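Local atomic coordinates of mandelate racemase/muconate lactonizing enzyme (Polaromonas sp., PDB entry 2OG9), a protein that probably catalyses a racemase-type reaction on a 2-hydroxy acid or related substrate, as a TIM-barrel member of the enolase superfamily. Residues A195-V200 / L210-N215; R225-F230 / A251-Q256; I238-D243 / G264-S269; G274-H279 / D283-D288. All coordinates share one frame; numbering follows the deposited sequence.

All four contacts lie in the TIM-barrel domain of this enolase-superfamily enzyme. Contacts 1, 3 and 4 reach the same parallel sheet through strands 210-213, 238-239 and 284-285. Contacts 1 and 4 each join a helix to the strand that follows it. Contact 2 pairs the helices 220-230 and 247-256 outside the sheet. Contact 3 joins strand 238-239 and its following loop to the loop after strand 261-263. Contact 1 comes first in the chain, contacts 2 and 3 interleave, and contact 4 comes last. Centres of contacts 3 and 4 are about 9 Å apart, those of contacts 1 and 4 about 23 Å. Together they run from the barrel's outer helices to its probable active-site end.

Contact 1: residues A195-V200 / L210-N215; sequences ARVTAV and LMVDAN
Val197 holds CG1 opposite its backbone N (chi1 176°), which sets the other methyl, CG2, against strand 210-213. There Val212 offers CG1, the branch placed opposite its own carbonyl carbon (chi1 -59°). The contact is a helix-on-strand packing inside a beta-alpha-beta unit of the TIM barrel. Strand 181-184, helix 190-204 and strand 210-213 make up that unit.

Two pairs of apolar side chains carry the contact. Val197 CG2 lies 4.1 Å from Val212 CG1, and the two side chains cross at about a right angle. Val200, almost one helical turn later, sends CG1 to Leu210 CD2 at 4.2 Å. Both distances are ordinary van der Waals contacts, so the fit is neither strained nor very tight.

Leu210 and Val212 are two residues apart on the strand and both direct their CB toward the helix. The layer is extended by neighbours. Val200 also touches Leu183 of the preceding strand and Leu166 of helix 163-175, while Val197 and Val212 reach Phe233 and Leu235 in the loop beyond helix 220-230. All four contact residues are buried.

Asp213 follows Val212 at the end of the strand but takes no part in the helix packing. Its OD2 forms a salt bridge with Lys182. Its other oxygen shapes the chain after the strand as an Asx turn. Asn215 N donates to Asp213 OD1 at 3.0 Å, meeting that oxygen on the anti side, 33° out of the carboxylate plane.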
loop_
_atom_site.group_PDB
_atom_site.type_symbol
_atom_site.label_atom_id
_atom_site.label_comp_id
_atom_site.label_asym_id
_atom_site.label_seq_id
_atom_site.Cartn_x
_atom_site.Cartn_y
_atom_site.Cartn_z
ATOM N N ALA A 195 4.486 -33.045 -25.732
ATOM C CA ALA A 195 5.114 -33.999 -26.637
ATOM C C ALA A 195 5.597 -33.282 -27.896
ATOM O O ALA A 195 6.746 -33.450 -28.318
ATOM C CB ALA A 195 4.122 -35.099 -27.007
ATOM N N ARG A 196 4.712 -32.488 -28.490
ATOM C CA ARG A 196 5.035 -31.742 -29.699
ATOM C C ARG A 196 6.217 -30.796 -29.489
ATOM O O ARG A 196 7.117 -30.725 -30.330
ATOM C CB ARG A 196 3.805 -30.958 -30.169
ATOM C CG ARG A 196 2.671 -31.852 -30.650
ATOM C CD ARG A 196 1.348 -31.105 -30.751
ATOM N NE ARG A 196 1.347 -30.061 -31.775
ATOM C CZ ARG A 196 1.441 -30.288 -33.081
ATOM N NH1 ARG A 196 1.548 -31.532 -33.534
ATOM N NH2 ARG A 196 1.423 -29.273 -33.936
ATOM N N VAL A 197 6.216 -30.074 -28.371
ATOM C CA VAL A 197 7.301 -29.145 -28.068
ATOM C C VAL A 197 8.596 -29.911 -27.825
ATOM O O VAL A 197 9.671 -29.478 -28.241
ATOM C CB VAL A 197 6.983 -28.282 -26.818
ATOM C CG1 VAL A 197 8.177 -27.400 -26.474
ATOM C CG2 VAL A 197 5.759 -27.421 -27.080
ATOM N N THR A 198 8.491 -31.053 -27.149
ATOM C CA THR A 198 9.663 -31.878 -26.874
ATOM C C THR A 198 10.241 -32.349 -28.203
ATOM O O THR A 198 11.458 -32.341 -28.403
ATOM C CB THR A 198 9.301 -33.116 -26.018
ATOM O OG1 THR A 198 8.767 -32.689 -24.760
ATOM C CG2 THR A 198 10.537 -33.976 -25.767
ATOM N N ALA A 199 9.349 -32.745 -29.108
ATOM C CA ALA A 199 9.731 -33.230 -30.430
ATOM C C ALA A 199 10.423 -32.147 -31.249
ATOM O O ALA A 199 11.418 -32.411 -31.927
ATOM C CB ALA A 199 8.500 -33.736 -31.171
ATOM N N VAL A 200 9.889 -30.930 -31.192
ATOM C CA VAL A 200 10.466 -29.812 -31.926
ATOM C C VAL A 200 11.837 -29.468 -31.354
ATOM O O VAL A 200 12.803 -29.275 -32.099
ATOM C CB VAL A 200 9.558 -28.562 -31.852
ATOM C CG1 VAL A 200 10.229 -27.382 -32.537
ATOM C CG2 VAL A 200 8.224 -28.855 -32.514
ATOM N N LEU A 210 12.967 -21.042 -28.768
ATOM C CA LEU A 210 11.606 -21.553 -28.896
ATOM C C LEU A 210 10.629 -20.836 -27.972
ATOM O O LEU A 210 10.951 -20.547 -26.817
ATOM C CB LEU A 210 11.556 -23.047 -28.567
ATOM C CG LEU A 210 12.322 -24.050 -29.429
ATOM C CD1 LEU A 210 12.024 -25.453 -28.916
ATOM C CD2 LEU A 210 11.915 -23.925 -30.895
HETATM N N MSE A 211 9.438 -20.552 -28.486
HETATM C CA MSE A 211 8.394 -19.912 -27.692
HETATM C C MSE A 211 7.075 -20.614 -27.970
HETATM O O MSE A 211 6.926 -21.260 -28.999
HETATM C CB MSE A 211 8.266 -18.409 -28.013
HETATM C CG MSE A 211 8.363 -18.020 -29.479
HETATM SE SE MSE A 211 10.197 -17.693 -30.017
HETATM C CE MSE A 211 10.279 -15.746 -29.874
ATOM N N VAL A 212 6.128 -20.514 -27.043
ATOM C CA VAL A 212 4.825 -21.134 -27.244
ATOM C C VAL A 212 3.718 -20.098 -27.078
ATOM O O VAL A 212 3.887 -19.091 -26.380
ATOM C CB VAL A 212 4.584 -22.318 -26.268
ATOM C CG1 VAL A 212 5.663 -23.376 -26.456
ATOM C CG2 VAL A 212 4.560 -21.827 -24.829
ATOM N N ASP A 213 2.589 -20.350 -27.733
ATOM C CA ASP A 213 1.435 -19.459 -27.698
ATOM C C ASP A 213 0.219 -20.304 -27.325
ATOM O O ASP A 213 -0.172 -21.193 -28.084
ATOM C CB ASP A 213 1.241 -18.846 -29.087
ATOM C CG ASP A 213 0.228 -17.720 -29.103
ATOM O OD1 ASP A 213 -0.572 -17.598 -28.151
ATOM O OD2 ASP A 213 0.231 -16.956 -30.091
ATOM N N ALA A 214 -0.375 -20.033 -26.163
ATOM C CA ALA A 214 -1.535 -20.800 -25.701
ATOM C C ALA A 214 -2.863 -20.192 -26.132
ATOM O O ALA A 214 -3.921 -20.790 -25.931
ATOM C CB ALA A 214 -1.494 -20.943 -24.182
ATOM N N ASN A 215 -2.799 -19.000 -26.717
ATOM C CA ASN A 215 -3.980 -18.289 -27.198
ATOM C C ASN A 215 -5.163 -18.248 -26.227
ATOM O O ASN A 215 -6.284 -18.617 -26.587
ATOM C CB ASN A 215 -4.438 -18.882 -28.533
ATOM C CG ASN A 215 -3.338 -18.879 -29.580
ATOM O OD1 ASN A 215 -2.353 -19.613 -29.461
ATOM N ND2 ASN A 215 -3.493 -18.044 -30.606
#

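Contact 2: residues R225-F230 / A251-Q256; sequences RMCRIF and AALALQ. With CA (calcium ion), chain C.
The guanidinium of Arg228 meets the amide end of Gln256 edge-on. The tip of the amide comes to the NH2 edge, close to the guanidinium plane, and Arg228 NH2 is 3.6 Å from Gln256 CD. The two flat groups are turned 67° against each other, so they are not stacked. The Arg228 chain bends at chi2 and chi3, which brings its end over to helix 247-256.

The strongest partner of Arg228 is elsewhere. Its NE forms a salt bridge with Asp258 of the second subunit, which makes this arginine part of a subunit interface. With an alanine at Arg228, Asp258 of the second subunit is likely to lose its charged mate, and the Gln256 amide its neighbour across the helices.

The buried half of the contact is apolar. Cys227 SG packs on Leu253 CD2 at 4.1 Å, joining the helices 220-230 and 247-256, neighbours in the helical layer that surrounds the barrel strands. Cys227 also touches Ile238 on the strand beneath.

A calcium ion sits near the end of helix 247-256. Ala254 O binds it at 2.3 Å, and Phe257 O is the second protein ligand. Five waters complete seven oxygens around the ion. Water 1, 2.4 Å from the calcium ion, also donates to Leu255 O at 3.1 Å.

The two protein ligands are backbone carbonyls, and no carboxylate is bound directly. That chemistry suggests a largely hydrated calcium site held by the shape of the helix end rather than by a particular side chain.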
loop_
_atom_site.group_PDB
_atom_site.type_symbol
_atom_site.label_atom_id
_atom_site.label_comp_id
_atom_site.label_asym_id
_atom_site.label_seq_id
_atom_site.Cartn_x
_atom_site.Cartn_y
_atom_site.Cartn_z
ATOM N N ARG A 225 -0.023 -25.344 -14.067
ATOM C CA ARG A 225 0.600 -26.649 -14.283
ATOM C C ARG A 225 1.440 -26.712 -15.560
ATOM O O ARG A 225 2.527 -27.288 -15.559
ATOM C CB ARG A 225 -0.468 -27.752 -14.312
ATOM C CG ARG A 225 -0.781 -28.381 -12.950
ATOM C CD ARG A 225 -1.332 -27.377 -11.950
ATOM N NE ARG A 225 -1.483 -27.968 -10.620
ATOM C CZ ARG A 225 -2.568 -28.610 -10.193
ATOM N NH1 ARG A 225 -3.623 -28.746 -10.986
ATOM N NH2 ARG A 225 -2.589 -29.137 -8.974
HETATM N N MSE A 226 0.941 -26.125 -16.643
HETATM C CA MSE A 226 1.674 -26.134 -17.909
HETATM C C MSE A 226 2.950 -25.298 -17.845
HETATM O O MSE A 226 3.984 -25.698 -18.382
HETATM C CB MSE A 226 0.788 -25.634 -19.050
HETATM C CG MSE A 226 -0.354 -26.575 -19.397
HETATM SE SE MSE A 226 0.276 -28.357 -19.851
HETATM C CE MSE A 226 0.623 -28.086 -21.740
ATOM N N CYS A 227 2.883 -24.137 -17.198
ATOM C CA CYS A 227 4.072 -23.301 -17.081
ATOM C C CYS A 227 5.127 -24.053 -16.278
ATOM O O CYS A 227 6.314 -24.011 -16.601
ATOM C CB CYS A 227 3.740 -21.969 -16.398
ATOM S SG CYS A 227 2.807 -20.811 -17.436
ATOM N N ARG A 228 4.682 -24.747 -15.233
ATOM C CA ARG A 228 5.581 -25.524 -14.386
ATOM C C ARG A 228 6.356 -26.535 -15.231
ATOM O O ARG A 228 7.577 -26.644 -15.131
ATOM C CB ARG A 228 4.774 -26.267 -13.314
ATOM C CG ARG A 228 5.612 -27.116 -12.360
ATOM C CD ARG A 228 6.566 -26.260 -11.543
ATOM N NE ARG A 228 5.852 -25.345 -10.655
ATOM C CZ ARG A 228 6.428 -24.341 -10.000
ATOM N NH1 ARG A 228 7.731 -24.121 -10.132
ATOM N NH2 ARG A 228 5.700 -23.548 -9.221
ATOM N N ILE A 229 5.629 -27.267 -16.065
ATOM C CA ILE A 229 6.226 -28.279 -16.925
ATOM C C ILE A 229 7.189 -27.678 -17.946
ATOM O O ILE A 229 8.257 -28.233 -18.197
ATOM C CB ILE A 229 5.128 -29.072 -17.670
ATOM C CG1 ILE A 229 4.218 -29.773 -16.657
ATOM C CG2 ILE A 229 5.764 -30.092 -18.604
ATOM C CD1 ILE A 229 2.956 -30.354 -17.259
ATOM N N PHE A 230 6.820 -26.538 -18.523
ATOM C CA PHE A 230 7.657 -25.888 -19.528
ATOM C C PHE A 230 8.933 -25.243 -18.995
ATOM O O PHE A 230 9.851 -24.970 -19.767
ATOM C CB PHE A 230 6.852 -24.829 -20.293
ATOM C CG PHE A 230 5.926 -25.395 -21.336
ATOM C CD1 PHE A 230 6.392 -26.303 -22.285
ATOM C CD2 PHE A 230 4.594 -24.995 -21.390
ATOM C CE1 PHE A 230 5.543 -26.806 -23.275
ATOM C CE2 PHE A 230 3.736 -25.489 -22.374
ATOM C CZ PHE A 230 4.214 -26.397 -23.319
ATOM N N ALA A 251 0.064 -11.712 -13.825
ATOM C CA ALA A 251 1.075 -11.215 -12.888
ATOM C C ALA A 251 1.521 -12.324 -11.939
ATOM O O ALA A 251 2.703 -12.424 -11.601
ATOM C CB ALA A 251 0.519 -10.033 -12.086
ATOM N N ALA A 252 0.573 -13.151 -11.506
ATOM C CA ALA A 252 0.880 -14.254 -10.597
ATOM C C ALA A 252 1.804 -15.265 -11.279
ATOM O O ALA A 252 2.732 -15.783 -10.664
ATOM C CB ALA A 252 -0.410 -14.938 -10.140
ATOM N N LEU A 253 1.543 -15.550 -12.549
ATOM C CA LEU A 253 2.383 -16.480 -13.287
ATOM C C LEU A 253 3.793 -15.911 -13.449
ATOM O O LEU A 253 4.782 -16.612 -13.242
ATOM C CB LEU A 253 1.768 -16.767 -14.659
ATOM C CG LEU A 253 0.510 -17.641 -14.642
ATOM C CD1 LEU A 253 -0.188 -17.587 -15.988
ATOM C CD2 LEU A 253 0.899 -19.069 -14.283
ATOM N N ALA A 254 3.884 -14.634 -13.810
ATOM C CA ALA A 254 5.180 -13.987 -14.001
ATOM C C ALA A 254 6.001 -13.938 -12.714
ATOM O O ALA A 254 7.226 -14.041 -12.745
ATOM C CB ALA A 254 4.983 -12.572 -14.551
ATOM N N LEU A 255 5.332 -13.776 -11.578
ATOM C CA LEU A 255 6.045 -13.715 -10.309
ATOM C C LEU A 255 6.600 -15.083 -9.926
ATOM O O LEU A 255 7.699 -15.190 -9.391
ATOM C CB LEU A 255 5.112 -13.209 -9.196
ATOM C CG LEU A 255 5.699 -13.144 -7.780
ATOM C CD1 LEU A 255 6.907 -12.225 -7.769
ATOM C CD2 LEU A 255 4.641 -12.640 -6.794
ATOM N N GLN A 256 5.833 -16.122 -10.230
ATOM C CA GLN A 256 6.188 -17.497 -9.896
ATOM C C GLN A 256 7.223 -18.165 -10.795
ATOM O O GLN A 256 8.140 -18.829 -10.309
ATOM C CB GLN A 256 4.905 -18.348 -9.890
ATOM C CG GLN A 256 5.085 -19.842 -9.607
ATOM C CD GLN A 256 5.613 -20.125 -8.211
ATOM O OE1 GLN A 256 5.176 -19.513 -7.232
ATOM N NE2 GLN A 256 6.549 -21.063 -8.110
HETATM CA CA CA C . 9.330 -14.279 -13.615
HETATM O O HOH W 1 10.057 -14.858 -11.428
HETATM O O HOH W 2 8.787 -12.001 -14.228
HETATM O O HOH W 3 10.762 -12.742 -12.331
HETATM O O HOH W 4 11.231 -14.543 -14.920
HETATM O O HOH W 5 8.051 -14.542 -15.697
#

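Contact 3: residues I238-D243 / G264-S269; sequences IEEPLD and GEMLTS
Glu239 and Glu265 bring their carboxylates together at the C-terminal ends of the neighbouring TIM-barrel strands 238-239 and 261-263. Carboxylates gathered at these barrel ends are characteristic of enolase-superfamily enzymes, where they usually hold a magnesium ion, so this is probably part of the active site.

The acidic contacts come first. Glu239 OE2 lies 2.5 Å from Glu265 OE2. The two side chains meet at about a right angle, with their carboxylate planes 52° apart. Both chains are extended beyond CG. Glu265 starts with CG between its backbone N and carbonyl carbon (chi1 63°), and this sends the carboxylate across to strand 238-239. Asp213 OD2 is a further acidic neighbour of Glu239, and Lys182 NZ makes a weak, long ion pair with Glu239 OE2.

Oxygen-to-carbon packing comes next. Glu265 OE2 also sits 3.3 Å from Glu240 CG. Cut back to an alanine, Glu265 is likely to leave a gap beside Glu240 CG and take the acid facing Glu239 OE2 from the probable metal-binding cluster.

Glu265 and Met266 sit in a type I beta turn from Gly264 to Leu267, closed by Leu267 N to Gly264 O at 3.1 Å. Gly264 has backbone angles that call for glycine.

Glu240 bends at chi2, and its OE2 is hydrogen-bonded to Thr263 OG1. The other oxygen, OE1, is buried without a polar partner in the model and rests 3.2 Å from Met266 CG.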
loop_
_atom_site.group_PDB
_atom_site.type_symbol
_atom_site.label_atom_id
_atom_site.label_comp_id
_atom_site.label_asym_id
_atom_site.label_seq_id
_atom_site.Cartn_x
_atom_site.Cartn_y
_atom_site.Cartn_z
ATOM N N ILE A 238 6.131 -17.657 -22.853
ATOM C CA ILE A 238 4.877 -18.391 -22.904
ATOM C C ILE A 238 3.882 -17.264 -23.161
ATOM O O ILE A 238 3.692 -16.382 -22.320
ATOM C CB ILE A 238 4.575 -19.100 -21.571
ATOM C CG1 ILE A 238 5.574 -20.253 -21.371
ATOM C CG2 ILE A 238 3.126 -19.605 -21.569
ATOM C CD1 ILE A 238 5.440 -20.983 -20.041
ATOM N N GLU A 239 3.269 -17.293 -24.338
ATOM C CA GLU A 239 2.347 -16.251 -24.780
ATOM C C GLU A 239 0.861 -16.508 -24.526
ATOM O O GLU A 239 0.350 -17.598 -24.791
ATOM C CB GLU A 239 2.593 -16.021 -26.277
ATOM C CG GLU A 239 1.831 -14.886 -26.930
ATOM C CD GLU A 239 2.223 -14.733 -28.392
ATOM O OE1 GLU A 239 3.398 -15.006 -28.713
ATOM O OE2 GLU A 239 1.375 -14.336 -29.218
ATOM N N GLU A 240 0.177 -15.486 -24.017
ATOM C CA GLU A 240 -1.254 -15.551 -23.737
ATOM C C GLU A 240 -1.712 -16.827 -23.036
ATOM O O GLU A 240 -2.618 -17.510 -23.510
ATOM C CB GLU A 240 -2.036 -15.390 -25.042
ATOM C CG GLU A 240 -2.061 -13.978 -25.594
ATOM C CD GLU A 240 -3.039 -13.081 -24.858
ATOM O OE1 GLU A 240 -3.755 -12.312 -25.538
ATOM O OE2 GLU A 240 -3.093 -13.143 -23.604
ATOM N N PRO A 241 -1.097 -17.164 -21.893
ATOM C CA PRO A 241 -1.521 -18.383 -21.201
ATOM C C PRO A 241 -2.951 -18.290 -20.671
ATOM O O PRO A 241 -3.637 -19.304 -20.545
ATOM C CB PRO A 241 -0.491 -18.518 -20.083
ATOM C CG PRO A 241 -0.148 -17.070 -19.774
ATOM C CD PRO A 241 -0.013 -16.485 -21.162
ATOM N N LEU A 242 -3.400 -17.071 -20.385
ATOM C CA LEU A 242 -4.740 -16.841 -19.840
ATOM C C LEU A 242 -5.542 -15.831 -20.652
ATOM O O LEU A 242 -5.053 -15.290 -21.640
ATOM C CB LEU A 242 -4.626 -16.317 -18.413
ATOM C CG LEU A 242 -3.877 -17.192 -17.406
ATOM C CD1 LEU A 242 -3.604 -16.389 -16.142
ATOM C CD2 LEU A 242 -4.698 -18.438 -17.104
ATOM N N ASP A 243 -6.775 -15.576 -20.219
ATOM C CA ASP A 243 -7.619 -14.594 -20.884
ATOM C C ASP A 243 -6.820 -13.293 -20.926
ATOM O O ASP A 243 -6.202 -12.902 -19.933
ATOM C CB ASP A 243 -8.912 -14.359 -20.101
ATOM C CG ASP A 243 -9.758 -13.251 -20.702
ATOM O OD1 ASP A 243 -10.425 -13.489 -21.732
ATOM O OD2 ASP A 243 -9.744 -12.130 -20.155
ATOM N N GLY A 264 -0.751 -9.103 -24.332
ATOM C CA GLY A 264 -1.090 -7.760 -24.772
ATOM C C GLY A 264 -1.575 -7.626 -26.205
ATOM O O GLY A 264 -2.152 -6.601 -26.570
ATOM N N GLU A 265 -1.361 -8.657 -27.019
ATOM C CA GLU A 265 -1.766 -8.611 -28.422
ATOM C C GLU A 265 -3.255 -8.358 -28.642
ATOM O O GLU A 265 -3.647 -7.842 -29.685
ATOM C CB GLU A 265 -1.359 -9.910 -29.137
ATOM C CG GLU A 265 -2.041 -11.159 -28.594
ATOM C CD GLU A 265 -1.469 -12.448 -29.162
ATOM O OE1 GLU A 265 -1.821 -12.818 -30.304
ATOM O OE2 GLU A 265 -0.659 -13.092 -28.461
HETATM N N MSE A 266 -4.086 -8.699 -27.662
HETATM C CA MSE A 266 -5.531 -8.507 -27.804
HETATM C C MSE A 266 -6.047 -7.132 -27.385
HETATM O O MSE A 266 -7.168 -6.749 -27.735
HETATM C CB MSE A 266 -6.284 -9.568 -26.997
HETATM C CG MSE A 266 -5.987 -10.996 -27.414
HETATM SE SE MSE A 266 -6.384 -11.273 -29.285
HETATM C CE MSE A 266 -8.313 -11.094 -29.189
ATOM N N LEU A 267 -5.233 -6.396 -26.636
ATOM C CA LEU A 267 -5.625 -5.086 -26.129
ATOM C C LEU A 267 -5.796 -4.045 -27.235
ATOM O O LEU A 267 -5.107 -4.091 -28.251
ATOM C CB LEU A 267 -4.606 -4.626 -25.076
ATOM C CG LEU A 267 -4.382 -5.675 -23.974
ATOM C CD1 LEU A 267 -3.480 -5.116 -22.883
ATOM C CD2 LEU A 267 -5.729 -6.095 -23.385
ATOM N N THR A 268 -6.716 -3.106 -27.030
ATOM C CA THR A 268 -6.998 -2.093 -28.042
ATOM C C THR A 268 -6.815 -0.633 -27.644
ATOM O O THR A 268 -7.353 0.253 -28.306
ATOM C CB THR A 268 -8.439 -2.262 -28.580
ATOM O OG1 THR A 268 -9.372 -2.146 -27.496
ATOM C CG2 THR A 268 -8.608 -3.622 -29.223
ATOM N N SER A 269 -6.072 -0.366 -26.575
ATOM C CA SER A 269 -5.856 1.021 -26.159
ATOM C C SER A 269 -4.665 1.161 -25.231
ATOM O O SER A 269 -4.231 0.188 -24.610
ATOM C CB SER A 269 -7.102 1.584 -25.457
ATOM O OG SER A 269 -7.286 1.006 -24.173
#

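Contact 4: residues G274-H279 / D283-D288; sequences GDLIRH and DYLMPD
Asp275 O, in the helix turn that lays Leu276 and Ile277 against Leu285, is gripped twice by His279. His279 ND1 donates to Asp275 O at 2.9 Å, nearly in its own ring plane but 41° out of the carbonyl plane. His279 N reaches the same oxygen from the opposite face at 3.1 Å. The ND1 bond limits rotation of the imidazole, while the backbone bond follows the helical pattern.

The side chain of Asp275 is held as well. Arg278 NH2 forms a salt bridge with Asp275 OD1 at 2.9 Å, meeting it on the syn side. Asp275 OD2 is hydrogen-bonded to His247 ND1.

The contact itself is apolar and rests on both methyls of Leu285. Leu285 CD1 packs on Leu276 CD2 at 3.7 Å and on Leu276 CD1 at 3.9 Å. The two leucines run past one another in opposite directions. Leu285 CD2 meets Ile277 CD1 at 3.9 Å, where the side chains cross at about a right angle. With chi2 at 68°, Leu285 turns CD1 to Leu276 and CD2 to Ile277.

This is helix-on-strand packing in the beta-alpha-beta unit of strand 261-263, helix 270-278 and strand 284-285. Leu276 also rests on Thr263 of the first strand and on His247 of helix 247-256. On the other flank, Leu285 packs on Ile301 and Ala305 of helix 295-307, and Ile277 on Leu304.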
loop_
_atom_site.group_PDB
_atom_site.type_symbol
_atom_site.label_atom_id
_atom_site.label_comp_id
_atom_site.label_asym_id
_atom_site.label_seq_id
_atom_site.Cartn_x
_atom_site.Cartn_y
_atom_site.Cartn_z
ATOM N N GLY A 274 -1.729 0.047 -20.038
ATOM C CA GLY A 274 -1.289 0.673 -18.807
ATOM C C GLY A 274 -1.714 -0.164 -17.615
ATOM O O GLY A 274 -0.965 -0.314 -16.655
ATOM N N ASP A 275 -2.918 -0.722 -17.683
ATOM C CA ASP A 275 -3.436 -1.537 -16.593
ATOM C C ASP A 275 -2.599 -2.808 -16.474
ATOM O O ASP A 275 -2.217 -3.219 -15.378
ATOM C CB ASP A 275 -4.907 -1.876 -16.854
ATOM C CG ASP A 275 -5.634 -2.326 -15.600
ATOM O OD1 ASP A 275 -5.524 -1.630 -14.566
ATOM O OD2 ASP A 275 -6.323 -3.369 -15.654
ATOM N N LEU A 276 -2.304 -3.417 -17.618
ATOM C CA LEU A 276 -1.494 -4.627 -17.668
ATOM C C LEU A 276 -0.120 -4.341 -17.045
ATOM O O LEU A 276 0.393 -5.127 -16.240
ATOM C CB LEU A 276 -1.350 -5.072 -19.130
ATOM C CG LEU A 276 -0.620 -6.370 -19.477
ATOM C CD1 LEU A 276 -0.876 -6.732 -20.942
ATOM C CD2 LEU A 276 0.866 -6.202 -19.222
ATOM N N ILE A 277 0.459 -3.200 -17.407
ATOM C CA ILE A 277 1.768 -2.795 -16.899
ATOM C C ILE A 277 1.713 -2.486 -15.403
ATOM O O ILE A 277 2.663 -2.759 -14.676
ATOM C CB ILE A 277 2.294 -1.556 -17.675
ATOM C CG1 ILE A 277 2.603 -1.958 -19.124
ATOM C CG2 ILE A 277 3.534 -0.974 -16.985
ATOM C CD1 ILE A 277 2.964 -0.782 -20.038
ATOM N N ARG A 278 0.600 -1.919 -14.948
ATOM C CA ARG A 278 0.436 -1.596 -13.534
ATOM C C ARG A 278 0.472 -2.885 -12.707
ATOM O O ARG A 278 1.014 -2.913 -11.603
ATOM C CB ARG A 278 -0.890 -0.859 -13.318
ATOM C CG ARG A 278 -1.141 -0.400 -11.886
ATOM C CD ARG A 278 -2.383 0.484 -11.810
ATOM N NE ARG A 278 -3.611 -0.239 -12.137
ATOM C CZ ARG A 278 -4.200 -1.118 -11.331
ATOM N NH1 ARG A 278 -3.680 -1.386 -10.142
ATOM N NH2 ARG A 278 -5.314 -1.729 -11.714
ATOM N N HIS A 279 -0.099 -3.957 -13.254
ATOM C CA HIS A 279 -0.121 -5.252 -12.578
ATOM C C HIS A 279 1.201 -6.012 -12.713
ATOM O O HIS A 279 1.396 -7.027 -12.042
ATOM C CB HIS A 279 -1.216 -6.157 -13.162
ATOM C CG HIS A 279 -2.605 -5.814 -12.724
ATOM N ND1 HIS A 279 -3.274 -4.695 -13.168
ATOM C CD2 HIS A 279 -3.465 -6.467 -11.905
ATOM C CE1 HIS A 279 -4.487 -4.673 -12.644
ATOM N NE2 HIS A 279 -4.628 -5.737 -11.874
ATOM N N ASP A 283 6.285 -9.836 -19.051
ATOM C CA ASP A 283 7.728 -9.669 -19.160
ATOM C C ASP A 283 7.968 -9.089 -20.555
ATOM O O ASP A 283 8.810 -8.206 -20.737
ATOM C CB ASP A 283 8.405 -11.023 -18.997
ATOM C CG ASP A 283 8.209 -11.594 -17.608
ATOM O OD1 ASP A 283 8.790 -11.032 -16.656
ATOM O OD2 ASP A 283 7.461 -12.583 -17.467
ATOM N N TYR A 284 7.217 -9.604 -21.526
ATOM C CA TYR A 284 7.256 -9.138 -22.916
ATOM C C TYR A 284 5.884 -8.552 -23.234
ATOM O O TYR A 284 4.895 -9.284 -23.275
ATOM C CB TYR A 284 7.505 -10.292 -23.896
ATOM C CG TYR A 284 8.932 -10.790 -23.976
ATOM C CD1 TYR A 284 9.879 -10.148 -24.777
ATOM C CD2 TYR A 284 9.336 -11.905 -23.248
ATOM C CE1 TYR A 284 11.200 -10.613 -24.847
ATOM C CE2 TYR A 284 10.642 -12.374 -23.308
ATOM C CZ TYR A 284 11.567 -11.725 -24.103
ATOM O OH TYR A 284 12.865 -12.182 -24.115
ATOM N N LEU A 285 5.817 -7.244 -23.459
ATOM C CA LEU A 285 4.547 -6.616 -23.797
ATOM C C LEU A 285 4.383 -6.734 -25.311
ATOM O O LEU A 285 5.331 -6.491 -26.065
ATOM C CB LEU A 285 4.547 -5.141 -23.377
ATOM C CG LEU A 285 3.195 -4.433 -23.471
ATOM C CD1 LEU A 285 2.238 -5.014 -22.428
ATOM C CD2 LEU A 285 3.387 -2.940 -23.241
HETATM N N MSE A 286 3.188 -7.094 -25.760
HETATM C CA MSE A 286 2.956 -7.271 -27.188
HETATM C C MSE A 286 1.906 -6.362 -27.798
HETATM O O MSE A 286 0.866 -6.822 -28.273
HETATM C CB MSE A 286 2.600 -8.733 -27.463
HETATM C CG MSE A 286 3.650 -9.700 -26.940
HETATM SE SE MSE A 286 3.269 -11.520 -27.473
HETATM C CE MSE A 286 3.879 -11.453 -29.331
ATOM N N PRO A 287 2.170 -5.051 -27.809
ATOM C CA PRO A 287 1.216 -4.103 -28.381
ATOM C C PRO A 287 1.125 -4.292 -29.890
ATOM O O PRO A 287 2.098 -4.688 -30.534
ATOM C CB PRO A 287 1.801 -2.752 -27.991
ATOM C CG PRO A 287 3.275 -3.010 -28.018
ATOM C CD PRO A 287 3.386 -4.364 -27.340
ATOM N N ASP A 288 -0.056 -4.029 -30.435
ATOM C CA ASP A 288 -0.325 -4.145 -31.865
ATOM C C ASP A 288 -0.722 -2.733 -32.294
ATOM O O ASP A 288 -1.821 -2.274 -31.980
ATOM C CB ASP A 288 -1.485 -5.133 -32.068
ATOM C CG ASP A 288 -1.880 -5.302 -33.524
ATOM O OD1 ASP A 288 -1.713 -4.350 -34.314
ATOM O OD2 ASP A 288 -2.388 -6.389 -33.872
#